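Local coordinates for periplasmic binding protein (Thermotoga lettingae TMO, PDB 4RY8) that binds 5-methylthioribose between its two domains and probably delivers it, as a periplasmic solute-binding protein, to a sugar transporter, at residues R17-R22 and E65-Q70. Numbering follows the deposited sequence.
Sequences RIALVR and ENFITQ
The methyl group of A19 sits squarely over the ring of F67, its CB 3.4 Å from the ring centroid and 14° off the ring normal, a CH-pi contact on one face. Alanine suits the place because a single methyl lets the flat ring lie close to the strand. V21 comes at the same ring obliquely, its CG2 3.5 Å from F67 CD2; with CG1 anti to the backbone N (chi1 178°), CG2 lies beside that N and is the branch that reaches the ring. Helix 57-69 belongs to a beta-alpha-beta crossover from edge strand 47-52 to strand 74-78 in one alpha/beta domain of a periplasmic binding protein fold, passing over strand 17-22 between them. The broad ring of F67 suits this spot, meeting L49 and A51 of the edge strand as well. At the start of strand 17-22, a bend at chi3 (-56°) turns R17, long enough to span the gap, so that NH2 donates to Q70 O at 2.7 Å, nearly straight. The acceptor lies in the guanidinium plane, and the Q70 side-chain amide is nearly coplanar with that group. A leucine in place of R17 would probably leave the Q70 carbonyl without this donor.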
# COMPACT_ATOMS: atom_id res chain seq x y z
N ARG C 17 -19.95 -18.47 -25.30
CA ARG C 17 -20.82 -17.44 -24.73
C ARG C 17 -20.38 -17.11 -23.31
O ARG C 17 -20.27 -17.99 -22.47
CB ARG C 17 -22.28 -17.88 -24.76
CG ARG C 17 -22.86 -17.91 -26.18
CD ARG C 17 -24.29 -18.39 -26.24
NE ARG C 17 -24.41 -19.71 -25.61
CZ ARG C 17 -25.29 -20.04 -24.66
NH1 ARG C 17 -26.20 -19.17 -24.23
NH2 ARG C 17 -25.26 -21.26 -24.16
N ILE C 18 -20.14 -15.83 -23.05
CA ILE C 18 -19.69 -15.34 -21.75
C ILE C 18 -20.70 -14.29 -21.26
O ILE C 18 -20.95 -13.30 -21.95
CB ILE C 18 -18.28 -14.72 -21.86
CG1 ILE C 18 -17.26 -15.80 -22.23
CG2 ILE C 18 -17.87 -14.00 -20.59
CD1 ILE C 18 -16.00 -15.21 -22.83
N ALA C 19 -21.25 -14.51 -20.07
CA ALA C 19 -22.22 -13.61 -19.47
C ALA C 19 -21.59 -12.68 -18.45
O ALA C 19 -20.86 -13.12 -17.55
CB ALA C 19 -23.35 -14.40 -18.81
N LEU C 20 -21.90 -11.41 -18.57
CA LEU C 20 -21.41 -10.40 -17.66
C LEU C 20 -22.61 -9.98 -16.85
O LEU C 20 -23.56 -9.42 -17.39
CB LEU C 20 -20.84 -9.20 -18.44
CG LEU C 20 -20.53 -7.98 -17.57
CD1 LEU C 20 -19.53 -8.28 -16.44
CD2 LEU C 20 -19.98 -6.84 -18.39
N VAL C 21 -22.58 -10.29 -15.57
CA VAL C 21 -23.69 -9.97 -14.69
C VAL C 21 -23.21 -8.94 -13.70
O VAL C 21 -22.35 -9.23 -12.87
CB VAL C 21 -24.20 -11.22 -13.94
CG1 VAL C 21 -25.34 -10.85 -12.99
CG2 VAL C 21 -24.66 -12.25 -14.94
N ARG C 22 -23.79 -7.74 -13.76
CA ARG C 22 -23.32 -6.62 -12.97
C ARG C 22 -24.32 -6.16 -11.99
O ARG C 22 -25.46 -6.04 -12.33
CB ARG C 22 -23.07 -5.42 -13.87
CG ARG C 22 -22.22 -5.70 -15.10
CD ARG C 22 -22.72 -4.86 -16.24
NE ARG C 22 -22.04 -3.59 -16.25
CZ ARG C 22 -22.52 -2.44 -16.73
NH1 ARG C 22 -23.75 -2.31 -17.24
NH2 ARG C 22 -21.73 -1.40 -16.68
N GLU C 65 -28.99 -17.11 -12.56
CA GLU C 65 -29.80 -18.28 -12.85
C GLU C 65 -30.23 -18.37 -14.33
O GLU C 65 -30.17 -19.46 -14.90
CB GLU C 65 -30.97 -18.28 -11.85
CG GLU C 65 -32.26 -18.94 -12.22
CD GLU C 65 -33.37 -18.47 -11.28
OE1 GLU C 65 -34.54 -18.44 -11.71
OE2 GLU C 65 -33.08 -18.10 -10.11
N ASN C 66 -30.62 -17.26 -14.95
CA ASN C 66 -30.97 -17.32 -16.39
C ASN C 66 -29.76 -17.79 -17.16
O ASN C 66 -29.88 -18.64 -18.04
CB ASN C 66 -31.43 -15.96 -16.96
CG ASN C 66 -32.72 -15.45 -16.33
OD1 ASN C 66 -33.05 -14.27 -16.42
ND2 ASN C 66 -33.45 -16.36 -15.68
N PHE C 67 -28.58 -17.27 -16.82
CA PHE C 67 -27.38 -17.65 -17.56
C PHE C 67 -26.96 -19.11 -17.30
O PHE C 67 -26.42 -19.78 -18.20
CB PHE C 67 -26.24 -16.65 -17.34
CG PHE C 67 -26.49 -15.33 -18.00
CD1 PHE C 67 -26.77 -15.27 -19.36
CD2 PHE C 67 -26.47 -14.15 -17.27
CE1 PHE C 67 -27.01 -14.06 -19.98
CE2 PHE C 67 -26.72 -12.94 -17.89
CZ PHE C 67 -27.00 -12.89 -19.24
N ILE C 68 -27.24 -19.60 -16.09
CA ILE C 68 -27.00 -21.02 -15.76
C ILE C 68 -27.86 -21.91 -16.65
O ILE C 68 -27.35 -22.81 -17.35
CB ILE C 68 -27.23 -21.33 -14.26
CG1 ILE C 68 -26.11 -20.72 -13.44
CG2 ILE C 68 -27.23 -22.84 -14.04
CD1 ILE C 68 -26.32 -20.70 -11.93
N THR C 69 -29.16 -21.63 -16.66
CA THR C 69 -30.11 -22.33 -17.53
C THR C 69 -29.68 -22.33 -18.99
O THR C 69 -29.70 -23.37 -19.64
CB THR C 69 -31.49 -21.69 -17.41
OG1 THR C 69 -31.90 -21.75 -16.04
CG2 THR C 69 -32.51 -22.42 -18.30
N GLN C 70 -29.27 -21.17 -19.49
CA GLN C 70 -28.74 -21.08 -20.86
C GLN C 70 -27.41 -21.84 -21.06
O GLN C 70 -26.93 -21.96 -22.20
CB GLN C 70 -28.56 -19.60 -21.25
CG GLN C 70 -29.87 -18.79 -21.27
CD GLN C 70 -29.61 -17.30 -21.46
OE1 GLN C 70 -28.65 -16.92 -22.13
NE2 GLN C 70 -30.44 -16.45 -20.85